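Local coordinates for Nitrate/nitrite binding protein NrtA (Synechocystis sp., PDB 2G29) that binds nitrate as the solute-binding component of the NrtABCD ABC transporter, which carries out nitrate uptake and probably also transports nitrite, at residues G38-L42 / K69-W73; Y322-N326 / V376-P382; K135-T141 / Y225-T229; M115-A119 / V361-W367. All coordinates share one frame; numbering follows the deposited sequence.

Contact 1 (G38-L42 / K69-W73); sequences GFIAL and KQASW. With NO3 (nitrate ion), chain B.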
loop_
_atom_site.group_PDB
_atom_site.type_symbol
_atom_site.label_atom_id
_atom_site.label_comp_id
_atom_site.label_asym_id
_atom_site.label_seq_id
_atom_site.Cartn_x
_atom_site.Cartn_y
_atom_site.Cartn_z
ATOM N N GLY A 38 0.796 -7.956 -11.837
ATOM C CA GLY A 38 0.231 -6.633 -12.035
ATOM C C GLY A 38 0.794 -5.577 -11.103
ATOM O O GLY A 38 1.362 -5.910 -10.036
ATOM N N PHE A 39 0.729 -4.314 -11.539
ATOM C CA PHE A 39 1.091 -3.196 -10.641
ATOM C C PHE A 39 0.208 -2.004 -10.984
ATOM O O PHE A 39 -0.321 -1.925 -12.102
ATOM C CB PHE A 39 2.570 -2.774 -10.775
ATOM C CG PHE A 39 2.889 -2.002 -12.032
ATOM C CD1 PHE A 39 2.947 -0.604 -12.015
ATOM C CD2 PHE A 39 3.120 -2.680 -13.245
ATOM C CE1 PHE A 39 3.233 0.108 -13.177
ATOM C CE2 PHE A 39 3.401 -1.990 -14.395
ATOM C CZ PHE A 39 3.460 -0.598 -14.377
ATOM N N ILE A 40 0.050 -1.109 -10.018
ATOM C CA ILE A 40 -0.669 0.135 -10.221
ATOM C C ILE A 40 0.458 1.196 -10.233
ATOM O O ILE A 40 1.490 1.040 -9.519
ATOM C CB ILE A 40 -1.698 0.365 -9.085
ATOM C CG1 ILE A 40 -2.872 -0.627 -9.198
ATOM C CG2 ILE A 40 -2.239 1.771 -9.133
ATOM C CD1 ILE A 40 -2.484 -2.060 -9.332
ATOM N N ALA A 41 0.293 2.240 -11.046
ATOM C CA ALA A 41 1.338 3.270 -11.215
ATOM C C ALA A 41 1.521 4.090 -9.956
ATOM O O ALA A 41 0.896 5.150 -9.787
ATOM C CB ALA A 41 0.985 4.187 -12.393
ATOM N N LEU A 42 2.387 3.565 -9.096
ATOM C CA LEU A 42 2.727 4.103 -7.782
ATOM C C LEU A 42 4.187 3.796 -7.483
ATOM O O LEU A 42 4.659 2.706 -7.813
ATOM C CB LEU A 42 1.873 3.412 -6.717
ATOM C CG LEU A 42 0.383 3.675 -6.884
ATOM C CD1 LEU A 42 -0.403 2.575 -6.188
ATOM C CD2 LEU A 42 0.030 5.041 -6.341
ATOM N N LYS A 69 0.815 -3.157 -16.087
ATOM C CA LYS A 69 0.079 -2.078 -15.450
ATOM C C LYS A 69 -1.421 -2.356 -15.443
ATOM O O LYS A 69 -2.004 -2.713 -16.475
ATOM C CB LYS A 69 0.340 -0.750 -16.174
ATOM C CG LYS A 69 -0.239 0.445 -15.392
ATOM C CD LYS A 69 -0.119 1.773 -16.113
ATOM C CE LYS A 69 1.287 2.233 -16.314
ATOM N NZ LYS A 69 1.244 3.530 -17.076
ATOM N N GLN A 70 -2.033 -2.178 -14.270
ATOM C CA GLN A 70 -3.476 -2.348 -14.056
ATOM C C GLN A 70 -4.095 -0.955 -13.987
ATOM O O GLN A 70 -3.453 -0.002 -13.531
ATOM C CB GLN A 70 -3.723 -3.088 -12.739
ATOM C CG GLN A 70 -2.969 -4.414 -12.621
ATOM C CD GLN A 70 -3.504 -5.466 -13.596
ATOM O OE1 GLN A 70 -4.637 -5.942 -13.443
ATOM N NE2 GLN A 70 -2.681 -5.849 -14.586
ATOM N N ALA A 71 -5.341 -0.829 -14.424
ATOM C CA ALA A 71 -6.007 0.484 -14.419
ATOM C C ALA A 71 -6.470 0.904 -13.027
ATOM O O ALA A 71 -6.419 2.103 -12.697
ATOM C CB ALA A 71 -7.203 0.476 -15.400
ATOM N N SER A 72 -6.909 -0.060 -12.219
ATOM C CA SER A 72 -7.399 0.271 -10.876
ATOM C C SER A 72 -7.295 -0.927 -9.960
ATOM O O SER A 72 -6.947 -2.034 -10.396
ATOM C CB SER A 72 -8.872 0.684 -10.972
ATOM O OG SER A 72 -9.674 -0.481 -11.347
ATOM N N TRP A 73 -7.599 -0.738 -8.674
ATOM C CA TRP A 73 -7.544 -1.869 -7.777
ATOM C C TRP A 73 -8.702 -2.811 -8.111
ATOM O O TRP A 73 -8.592 -4.004 -7.928
ATOM C CB TRP A 73 -7.541 -1.406 -6.310
ATOM C CG TRP A 73 -6.229 -0.778 -5.933
ATOM C CD1 TRP A 73 -6.037 0.486 -5.492
ATOM C CD2 TRP A 73 -4.920 -1.396 -5.997
ATOM N NE1 TRP A 73 -4.700 0.711 -5.265
ATOM C CE2 TRP A 73 -3.994 -0.422 -5.558
ATOM C CE3 TRP A 73 -4.450 -2.679 -6.353
ATOM C CZ2 TRP A 73 -2.630 -0.656 -5.525
ATOM C CZ3 TRP A 73 -3.096 -2.915 -6.318
ATOM C CH2 TRP A 73 -2.191 -1.910 -5.888
HETATM N N NO3 B . -2.257 3.857 -3.924
HETATM O O1 NO3 B . -1.039 3.886 -3.307
HETATM O O2 NO3 B . -3.038 4.863 -4.386
HETATM O O3 NO3 B . -2.882 2.483 -4.091
HETATM O O HOH W 1 -2.354 2.494 -12.635
#

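Contact 2 (Y322-N326 / V376-P382); sequences YWVDN and VPADQIP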
loop_
_atom_site.group_PDB
_atom_site.type_symbol
_atom_site.label_atom_id
_atom_site.label_comp_id
_atom_site.label_asym_id
_atom_site.label_seq_id
_atom_site.Cartn_x
_atom_site.Cartn_y
_atom_site.Cartn_z
ATOM N N TYR A 322 11.781 0.156 1.507
ATOM C CA TYR A 322 11.598 -1.143 0.873
ATOM C C TYR A 322 12.434 -2.234 1.514
ATOM O O TYR A 322 12.260 -3.383 1.201
ATOM C CB TYR A 322 11.970 -1.086 -0.635
ATOM C CG TYR A 322 11.347 0.088 -1.357
ATOM C CD1 TYR A 322 12.134 1.164 -1.793
ATOM C CD2 TYR A 322 9.963 0.180 -1.522
ATOM C CE1 TYR A 322 11.561 2.300 -2.358
ATOM C CE2 TYR A 322 9.386 1.305 -2.089
ATOM C CZ TYR A 322 10.186 2.366 -2.499
ATOM O OH TYR A 322 9.633 3.521 -3.005
ATOM N N TRP A 323 13.342 -1.865 2.410
ATOM C CA TRP A 323 14.194 -2.874 3.014
ATOM C C TRP A 323 14.641 -2.516 4.421
ATOM O O TRP A 323 14.544 -3.346 5.319
ATOM C CB TRP A 323 15.416 -3.104 2.128
ATOM C CG TRP A 323 16.157 -4.324 2.523
ATOM C CD1 TRP A 323 17.361 -4.395 3.200
ATOM C CD2 TRP A 323 15.780 -5.657 2.241
ATOM N NE1 TRP A 323 17.742 -5.707 3.343
ATOM C CE2 TRP A 323 16.790 -6.505 2.770
ATOM C CE3 TRP A 323 14.679 -6.233 1.604
ATOM C CZ2 TRP A 323 16.726 -7.875 2.663
ATOM C CZ3 TRP A 323 14.617 -7.589 1.502
ATOM C CH2 TRP A 323 15.626 -8.405 2.031
ATOM N N VAL A 324 15.117 -1.288 4.635
ATOM C CA VAL A 324 15.566 -0.885 5.973
ATOM C C VAL A 324 14.425 -0.996 6.992
ATOM O O VAL A 324 13.242 -0.895 6.629
ATOM C CB VAL A 324 16.126 0.589 5.978
ATOM C CG1 VAL A 324 15.028 1.571 5.702
ATOM C CG2 VAL A 324 16.785 0.919 7.314
ATOM N N ASP A 325 14.777 -1.218 8.257
ATOM C CA ASP A 325 13.792 -1.335 9.322
ATOM C C ASP A 325 12.818 -2.494 9.057
ATOM O O ASP A 325 11.622 -2.380 9.332
ATOM C CB ASP A 325 13.048 0.004 9.516
ATOM C CG ASP A 325 14.012 1.153 9.830
ATOM O OD1 ASP A 325 14.938 0.931 10.646
ATOM O OD2 ASP A 325 13.862 2.264 9.269
ATOM N N ASN A 326 13.350 -3.600 8.523
ATOM C CA ASN A 326 12.567 -4.820 8.254
ATOM C C ASN A 326 11.349 -4.586 7.373
ATOM O O ASN A 326 10.403 -5.384 7.380
ATOM C CB ASN A 326 12.111 -5.444 9.577
ATOM C CG ASN A 326 13.274 -5.705 10.528
ATOM O OD1 ASN A 326 13.291 -5.200 11.645
ATOM N ND2 ASN A 326 14.233 -6.493 10.086
ATOM N N VAL A 376 20.990 -11.377 3.480
ATOM C CA VAL A 376 20.007 -10.732 4.332
ATOM C C VAL A 376 20.374 -10.822 5.802
ATOM O O VAL A 376 19.493 -10.948 6.655
ATOM C CB VAL A 376 18.644 -11.362 4.159
ATOM C CG1 VAL A 376 17.596 -10.515 4.873
ATOM C CG2 VAL A 376 18.329 -11.492 2.684
ATOM N N PRO A 377 21.671 -10.714 6.116
ATOM C CA PRO A 377 22.208 -10.781 7.476
ATOM C C PRO A 377 21.168 -11.147 8.557
ATOM O O PRO A 377 20.041 -10.649 8.571
ATOM C CB PRO A 377 22.817 -9.389 7.662
ATOM C CG PRO A 377 23.167 -8.928 6.207
ATOM C CD PRO A 377 22.585 -9.953 5.249
ATOM N N ALA A 378 21.554 -12.020 9.473
ATOM C CA ALA A 378 20.651 -12.472 10.525
ATOM C C ALA A 378 19.843 -11.406 11.254
ATOM O O ALA A 378 18.667 -11.607 11.567
ATOM C CB ALA A 378 21.427 -13.305 11.545
ATOM N N ASP A 379 20.466 -10.270 11.540
ATOM C CA ASP A 379 19.775 -9.234 12.289
ATOM C C ASP A 379 18.712 -8.516 11.471
ATOM O O ASP A 379 17.956 -7.707 12.006
ATOM C CB ASP A 379 20.796 -8.243 12.855
ATOM C CG ASP A 379 21.330 -7.298 11.814
ATOM O OD1 ASP A 379 21.525 -7.706 10.643
ATOM O OD2 ASP A 379 21.571 -6.130 12.177
ATOM N N GLN A 380 18.671 -8.822 10.178
ATOM C CA GLN A 380 17.688 -8.226 9.278
ATOM C C GLN A 380 16.513 -9.177 9.042
ATOM O O GLN A 380 15.602 -8.865 8.283
ATOM C CB GLN A 380 18.343 -7.866 7.943
ATOM C CG GLN A 380 19.198 -6.599 8.010
ATOM C CD GLN A 380 19.933 -6.318 6.716
ATOM O OE1 GLN A 380 19.430 -6.591 5.625
ATOM N NE2 GLN A 380 21.131 -5.757 6.830
ATOM N N ILE A 381 16.556 -10.338 9.681
ATOM C CA ILE A 381 15.480 -11.327 9.583
ATOM C C ILE A 381 14.794 -11.387 10.951
ATOM O O ILE A 381 15.343 -11.933 11.912
ATOM C CB ILE A 381 16.016 -12.729 9.221
ATOM C CG1 ILE A 381 16.615 -12.699 7.815
ATOM C CG2 ILE A 381 14.877 -13.767 9.317
ATOM C CD1 ILE A 381 17.266 -13.992 7.382
ATOM N N PRO A 382 13.574 -10.836 11.059
ATOM C CA PRO A 382 12.837 -10.837 12.330
ATOM C C PRO A 382 12.672 -12.219 12.958
ATOM O O PRO A 382 12.409 -13.203 12.251
ATOM C CB PRO A 382 11.488 -10.228 11.951
ATOM C CG PRO A 382 11.851 -9.295 10.805
ATOM C CD PRO A 382 12.804 -10.146 10.002
HETATM O O HOH W 2 15.247 -6.512 7.166
HETATM O O HOH W 3 15.321 -8.087 11.784
#

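Contact 3 (K135-T141 / Y225-T229); sequences KDLKVGT and YQALT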
loop_
_atom_site.group_PDB
_atom_site.type_symbol
_atom_site.label_atom_id
_atom_site.label_comp_id
_atom_site.label_asym_id
_atom_site.label_seq_id
_atom_site.Cartn_x
_atom_site.Cartn_y
_atom_site.Cartn_z
ATOM N N LYS A 135 -7.625 25.506 1.973
ATOM C CA LYS A 135 -6.334 26.132 2.227
ATOM C C LYS A 135 -6.274 27.030 3.463
ATOM O O LYS A 135 -5.299 26.981 4.197
ATOM C CB LYS A 135 -5.844 26.902 0.990
ATOM C CG LYS A 135 -5.164 25.988 -0.043
ATOM C CD LYS A 135 -4.443 26.804 -1.112
ATOM C CE LYS A 135 -3.596 25.934 -2.039
ATOM N NZ LYS A 135 -2.789 26.772 -2.978
ATOM N N ASP A 136 -7.317 27.816 3.720
ATOM C CA ASP A 136 -7.268 28.710 4.871
ATOM C C ASP A 136 -7.168 27.988 6.213
ATOM O O ASP A 136 -6.637 28.548 7.183
ATOM C CB ASP A 136 -8.479 29.655 4.840
ATOM C CG ASP A 136 -8.542 30.466 3.546
ATOM O OD1 ASP A 136 -7.495 31.032 3.156
ATOM O OD2 ASP A 136 -9.624 30.547 2.909
ATOM N N LEU A 137 -7.659 26.744 6.266
ATOM C CA LEU A 137 -7.654 25.946 7.494
ATOM C C LEU A 137 -6.304 25.326 7.843
ATOM O O LEU A 137 -6.103 24.875 8.988
ATOM C CB LEU A 137 -8.714 24.831 7.411
ATOM C CG LEU A 137 -10.162 25.288 7.268
ATOM C CD1 LEU A 137 -11.104 24.095 7.128
ATOM C CD2 LEU A 137 -10.547 26.091 8.510
ATOM N N LYS A 138 -5.397 25.281 6.864
ATOM C CA LYS A 138 -4.065 24.735 7.084
ATOM C C LYS A 138 -4.099 23.419 7.875
ATOM O O LYS A 138 -3.418 23.257 8.894
ATOM C CB LYS A 138 -3.216 25.781 7.820
ATOM C CG LYS A 138 -3.017 27.052 6.987
ATOM C CD LYS A 138 -2.244 28.109 7.747
ATOM C CE LYS A 138 -1.964 29.314 6.864
ATOM N NZ LYS A 138 -1.092 30.296 7.563
ATOM N N VAL A 139 -4.885 22.469 7.377
ATOM C CA VAL A 139 -5.055 21.213 8.079
ATOM C C VAL A 139 -3.856 20.283 7.994
ATOM O O VAL A 139 -3.260 20.134 6.929
ATOM C CB VAL A 139 -6.326 20.473 7.550
ATOM C CG1 VAL A 139 -6.524 19.140 8.286
ATOM C CG2 VAL A 139 -7.569 21.383 7.704
ATOM N N GLY A 140 -3.513 19.686 9.136
ATOM C CA GLY A 140 -2.425 18.716 9.228
ATOM C C GLY A 140 -2.950 17.380 9.770
ATOM O O GLY A 140 -3.971 16.892 9.304
ATOM N N THR A 141 -2.279 16.800 10.765
ATOM C CA THR A 141 -2.726 15.518 11.298
ATOM C C THR A 141 -4.021 15.642 12.093
ATOM O O THR A 141 -4.714 14.654 12.268
ATOM C CB THR A 141 -1.651 14.845 12.182
ATOM O OG1 THR A 141 -1.352 15.710 13.278
ATOM C CG2 THR A 141 -0.359 14.588 11.369
ATOM N N TYR A 225 -3.584 20.655 -1.600
ATOM C CA TYR A 225 -2.415 20.652 -0.718
ATOM C C TYR A 225 -2.433 19.378 0.129
ATOM O O TYR A 225 -3.427 18.663 0.174
ATOM C CB TYR A 225 -2.349 21.910 0.165
ATOM C CG TYR A 225 -3.335 21.995 1.309
ATOM C CD1 TYR A 225 -2.943 21.668 2.608
ATOM C CD2 TYR A 225 -4.634 22.480 1.105
ATOM C CE1 TYR A 225 -3.809 21.833 3.678
ATOM C CE2 TYR A 225 -5.510 22.652 2.164
ATOM C CZ TYR A 225 -5.100 22.334 3.450
ATOM O OH TYR A 225 -5.930 22.531 4.530
ATOM N N GLN A 226 -1.307 19.077 0.752
ATOM C CA GLN A 226 -1.184 17.863 1.532
ATOM C C GLN A 226 -1.291 18.103 3.012
ATOM O O GLN A 226 -0.606 18.970 3.545
ATOM C CB GLN A 226 0.151 17.165 1.199
ATOM C CG GLN A 226 0.337 15.813 1.927
ATOM C CD GLN A 226 1.291 14.853 1.216
ATOM O OE1 GLN A 226 1.521 13.725 1.677
ATOM N NE2 GLN A 226 1.818 15.275 0.099
ATOM N N ALA A 227 -2.165 17.339 3.658
ATOM C CA ALA A 227 -2.378 17.430 5.105
ATOM C C ALA A 227 -1.284 16.664 5.850
ATOM O O ALA A 227 -0.757 17.129 6.861
ATOM C CB ALA A 227 -3.768 16.870 5.456
ATOM N N LEU A 228 -0.910 15.493 5.328
ATOM C CA LEU A 228 0.110 14.670 5.962
ATOM C C LEU A 228 0.543 13.574 5.011
ATOM O O LEU A 228 -0.146 13.294 4.011
ATOM C CB LEU A 228 -0.462 13.995 7.229
ATOM C CG LEU A 228 -1.670 13.082 6.939
ATOM C CD1 LEU A 228 -1.213 11.640 6.763
ATOM C CD2 LEU A 228 -2.664 13.174 8.110
ATOM N N THR A 229 1.710 13.003 5.317
ATOM C CA THR A 229 2.232 11.824 4.636
ATOM C C THR A 229 1.962 10.729 5.684
ATOM O O THR A 229 2.079 10.941 6.897
ATOM C CB THR A 229 3.703 11.999 4.221
ATOM O OG1 THR A 229 4.106 10.845 3.476
ATOM C CG2 THR A 229 4.614 12.193 5.447
HETATM O O HOH W 4 -0.876 20.812 5.823
#

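Contact 4 (M115-A119 / V361-W367); sequences MYILA and VNREDLW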
loop_
_atom_site.group_PDB
_atom_site.type_symbol
_atom_site.label_atom_id
_atom_site.label_comp_id
_atom_site.label_asym_id
_atom_site.label_seq_id
_atom_site.Cartn_x
_atom_site.Cartn_y
_atom_site.Cartn_z
ATOM N N MET A 115 -5.217 -16.578 -1.999
ATOM C CA MET A 115 -3.965 -15.873 -2.271
ATOM C C MET A 115 -2.999 -15.982 -1.106
ATOM O O MET A 115 -3.382 -16.351 0.004
ATOM C CB MET A 115 -4.253 -14.371 -2.531
ATOM C CG MET A 115 -4.977 -14.094 -3.827
ATOM S SD MET A 115 -5.029 -12.341 -4.245
ATOM C CE MET A 115 -3.228 -12.054 -4.610
ATOM N N TYR A 116 -1.735 -15.658 -1.380
ATOM C CA TYR A 116 -0.710 -15.600 -0.340
ATOM C C TYR A 116 -0.022 -14.238 -0.401
ATOM O O TYR A 116 0.019 -13.605 -1.445
ATOM C CB TYR A 116 0.411 -16.607 -0.585
ATOM C CG TYR A 116 0.075 -18.047 -0.485
ATOM C CD1 TYR A 116 -0.656 -18.540 0.588
ATOM C CD2 TYR A 116 0.518 -18.933 -1.457
ATOM C CE1 TYR A 116 -0.957 -19.908 0.681
ATOM C CE2 TYR A 116 0.251 -20.285 -1.361
ATOM C CZ TYR A 116 -0.496 -20.759 -0.295
ATOM O OH TYR A 116 -0.828 -22.096 -0.181
ATOM N N ILE A 117 0.509 -13.805 0.740
ATOM C CA ILE A 117 1.347 -12.613 0.762
ATOM C C ILE A 117 2.760 -13.176 0.986
ATOM O O ILE A 117 3.052 -13.858 1.984
ATOM C CB ILE A 117 0.947 -11.639 1.875
ATOM C CG1 ILE A 117 -0.340 -10.933 1.478
ATOM C CG2 ILE A 117 2.101 -10.644 2.136
ATOM C CD1 ILE A 117 -0.851 -9.999 2.617
ATOM N N LEU A 118 3.627 -12.887 0.020
ATOM C CA LEU A 118 5.024 -13.376 0.060
ATOM C C LEU A 118 5.986 -12.380 0.676
ATOM O O LEU A 118 7.026 -12.775 1.203
ATOM C CB LEU A 118 5.513 -13.707 -1.346
ATOM C CG LEU A 118 4.631 -14.717 -2.091
ATOM C CD1 LEU A 118 5.249 -14.948 -3.488
ATOM C CD2 LEU A 118 4.490 -16.006 -1.322
ATOM N N ALA A 119 5.644 -11.096 0.620
ATOM C CA ALA A 119 6.484 -10.055 1.181
ATOM C C ALA A 119 5.672 -8.785 1.324
ATOM O O ALA A 119 4.598 -8.635 0.701
ATOM C CB ALA A 119 7.659 -9.788 0.244
ATOM N N VAL A 361 -2.955 -17.101 4.796
ATOM C CA VAL A 361 -2.546 -16.208 3.715
ATOM C C VAL A 361 -1.118 -15.667 3.788
ATOM O O VAL A 361 -0.438 -15.560 2.770
ATOM C CB VAL A 361 -3.550 -15.033 3.655
ATOM C CG1 VAL A 361 -3.110 -13.936 2.662
ATOM C CG2 VAL A 361 -4.928 -15.579 3.283
ATOM N N ASN A 362 -0.685 -15.316 4.988
ATOM C CA ASN A 362 0.643 -14.752 5.175
ATOM C C ASN A 362 1.708 -15.837 5.062
ATOM O O ASN A 362 1.661 -16.830 5.781
ATOM C CB ASN A 362 0.711 -14.039 6.546
ATOM C CG ASN A 362 2.058 -13.414 6.803
ATOM O OD1 ASN A 362 3.067 -14.125 6.962
ATOM N ND2 ASN A 362 2.099 -12.078 6.840
ATOM N N ARG A 363 2.646 -15.641 4.128
ATOM C CA ARG A 363 3.695 -16.634 3.954
ATOM C C ARG A 363 5.059 -16.091 4.347
ATOM O O ARG A 363 6.037 -16.175 3.565
ATOM C CB ARG A 363 3.721 -17.155 2.511
ATOM C CG ARG A 363 2.419 -17.889 2.108
ATOM C CD ARG A 363 2.055 -18.997 3.090
ATOM N NE ARG A 363 3.102 -20.017 3.175
ATOM C CZ ARG A 363 3.269 -21.008 2.301
ATOM N NH1 ARG A 363 2.454 -21.156 1.267
ATOM N NH2 ARG A 363 4.306 -21.840 2.450
ATOM N N GLU A 364 5.125 -15.522 5.550
ATOM C CA GLU A 364 6.412 -15.042 6.086
ATOM C C GLU A 364 7.411 -16.212 6.125
ATOM O O GLU A 364 8.629 -15.972 6.166
ATOM C CB GLU A 364 6.211 -14.421 7.487
ATOM C CG GLU A 364 5.663 -15.391 8.561
ATOM C CD GLU A 364 6.741 -16.236 9.184
ATOM O OE1 GLU A 364 7.836 -15.707 9.463
ATOM O OE2 GLU A 364 6.456 -17.428 9.466
ATOM N N ASP A 365 6.912 -17.443 6.168
ATOM C CA ASP A 365 7.800 -18.617 6.152
ATOM C C ASP A 365 8.549 -18.669 4.812
ATOM O O ASP A 365 9.747 -18.959 4.792
ATOM C CB ASP A 365 7.030 -19.935 6.383
ATOM C CG ASP A 365 5.928 -20.183 5.352
ATOM O OD1 ASP A 365 5.130 -19.269 5.059
ATOM O OD2 ASP A 365 5.867 -21.328 4.850
ATOM N N LEU A 366 7.870 -18.400 3.698
ATOM C CA LEU A 366 8.524 -18.356 2.382
ATOM C C LEU A 366 9.509 -17.174 2.344
ATOM O O LEU A 366 10.582 -17.269 1.730
ATOM C CB LEU A 366 7.470 -18.230 1.263
ATOM C CG LEU A 366 6.544 -19.434 1.142
ATOM C CD1 LEU A 366 5.625 -19.301 -0.048
ATOM C CD2 LEU A 366 7.429 -20.692 0.933
ATOM N N TRP A 367 9.169 -16.058 3.004
ATOM C CA TRP A 367 10.062 -14.921 3.020
ATOM C C TRP A 367 11.352 -15.293 3.736
ATOM O O TRP A 367 12.448 -15.017 3.223
ATOM C CB TRP A 367 9.369 -13.701 3.678
ATOM C CG TRP A 367 10.149 -12.399 3.561
ATOM C CD1 TRP A 367 9.912 -11.390 2.667
ATOM C CD2 TRP A 367 11.270 -11.967 4.364
ATOM N NE1 TRP A 367 10.806 -10.366 2.849
ATOM C CE2 TRP A 367 11.641 -10.685 3.890
ATOM C CE3 TRP A 367 11.986 -12.534 5.435
ATOM C CZ2 TRP A 367 12.706 -9.947 4.448
ATOM C CZ3 TRP A 367 13.046 -11.808 5.994
ATOM C CH2 TRP A 367 13.392 -10.522 5.498
#

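Contact 1 (G38-L42 / K69-W73)
The indole of Trp73 is met on one face by Ile40, whose CG1 lies 3.5 Å from the centroid of the six-membered ring and almost on its normal, and at the edge by bound nitrate, whose O3 lies in the ring plane. There Trp73 NE1 donates to nitrate O3 over 2.8 Å, with an N-H...O angle of 149°. The second ring, that of Phe39, carries Lys69 CA over one face, 3.9 Å from its centroid. This placement follows from the Phe39 torsion: CG sits between the backbone N and the carbonyl carbon (chi1 74°), which swings the ring across the backbone of Lys69. The two chains run as neighbouring parallel strands, 36-39 beside an outermost strand, 66-69, and Gln70 N donates to Phe39 O at 2.8 Å. The sheet, in strand order 2-1-3-5-4, is that of a type II periplasmic binding protein, and residues just after its strands, Leu42 and Trp73, meet the ligand. Past the last bridge the chains diverge, and one water spans the gap by accepting from Ala41 N and donating to Gln70 O. With an alanine at Trp73, nitrate O3 would probably lose its indole donor and Ile40 the flat surface on which it packs. The apolar Leu42 side chain rests against the anion, CD1 lying 3.2 Å from the nitrate N, while Lys240 NZ and Gly211 N supply further hydrogen bonds. Ser72 OG, at the N-cap of helix 73-82, accepts from Thr75 N, at the helix turn that begins with Trp73.

Contact 2 (Y322-N326 / V376-P382)
Trp323 NE1 donates to Gln380 OE1 at 3.0 Å, and this bond joins the loop 322-326, ahead of helix 332-344, to the 3-10 turn 378-380, between helix 364-373 and strand 390-391. The bond is bent, with an N-H...O angle of 145°. Its donor is tilted 32° from the carbonyl plane, and indole and amide stand nearly perpendicular, 82° apart. The Gln380 side chain is stretched out past CG, and that carries its amide to the indole edge. A second, weak bond runs from Asn326 ND2 to Gln380 O (3.3 Å). Two waters also accept from Asn326 ND2, one donating to Gln380 O and the other to Asp379 O; with two N-H groups for three acceptors, the direct bond is the weak one. The turn itself is closed by Gln380 N, which bonds Pro377 O at 2.8 Å. Farther out, the benzo part of Trp323 packs on Val376, whose CG2 lies in the ring plane at its edge. Gln267, Gln268 and Asp271 of helix 253-271 touch the same indole, so it lies between that helix and 376-382. Pro382 and Asn326 run antiparallel alongside one another, Pro382 CG coming to 3.7 Å from Asn326 ND2.

Contact 3 (K135-T141 / Y225-T229)
Tyr225 buries more surface here than any other residue, and its hydroxyl reaches the backbone of the opposing loop. Val139 N donates to Tyr225 OH at 3.0 Å along a nearly straight line (163°). The same atom is also hydrogen-bonded to Tyr134 O, so the phenol oxygen is held by two backbone groups of one loop. A chi1 of 73° tucks the Tyr225 ring back over its own backbone and sends the hydroxyl toward the loop. Lys135 runs beside it the opposite way: its CG touches Tyr225 CD2 at 3.7 Å, packing the aliphatic base of the lysine along the phenol. Val139 crosses the tyrosine at about a right angle and brings its CB to 3.7 Å from Tyr225 OH, while its isopropyl group also meets Trp174 of helix 166-177 and Leu146 of helix 146-151. Beyond the tyrosine the two backbones come together, with Ala227 CA lying 3.4 Å from Val139 O and Gly140 CA 3.3 Å from Ala227 O, both as CA-H...O contacts. Leu228 continues the packing with CD2 against Thr141 CA. Ala227 and Leu228 both face Ile128 of the adjacent strand 126-130, a classic beta bulge that turns a corner in 225-229, an outermost strand of the second sheet of this periplasmic binding fold.

Contact 4 (M115-A119 / V361-W367)
Ile117 is engaged through both of its backbone polar groups: its N donates to Val361 O at 2.8 Å, and its O accepts from Arg363 N at 2.8 Å. The pair of bonds embraces Asn362 and forms a single bridge beside strand 115-120, whose other side bonds to Phe242 and Met244. Asn362 turns its side chain away from the strand, where OD1 accepts from Glu364 N and ND2 is taken up by Pro330 O and Asp335. Arg363 grips Asp365 side-on. Arg363 NE meets Asp365 OD1 and Arg363 NH2 meets Asp365 OD2, both at 2.9 Å, each oxygen using its syn lone pair. Bends at chi2 and chi3 fold the guanidinium over Tyr116, with Arg363 CZ 4.7 Å from the ring centroid in a cation-pi contact, the two planes 83° apart and NH1 nearest the ring. Leu366 CD1 covers one guanidinium face. An alanine in place of Arg363 is likely to leave both Asp365 oxygens without these donors and to bare the face of Tyr116, whose OH is held by Asp250. Not every polar atom is matched: Leu118 O is buried without a partner and lies at the edge of the Trp367 ring, 3.5 Å from CD1, while Trp367 NE1 bonds Ser328 OG. The arrangement is an Asx turn leading from helix 354-361 into helix 364-373, docked along one of the two outermost strands of the first sheet.

From the N terminus, contact 1 closes first, joining strand 36-39 to the end of strand 66-69 across a loop of 26 residues, before any other contact opens. Contact 4 opens next at strand 115-120, the other outermost strand of that sheet, and does not close until 361-367. Contact 3 is nested within this long excursion and belongs to the second sheet, consistent with the second domain of the clamp; it lies across the chain's centre from contact 4. Contact 2 opens inside the same loop at 322-326 but closes beyond it at 376-382, so contacts 2 and 4 cross. They also touch, Trp367 packing against Trp323, Val376, Gln380 and Ile381.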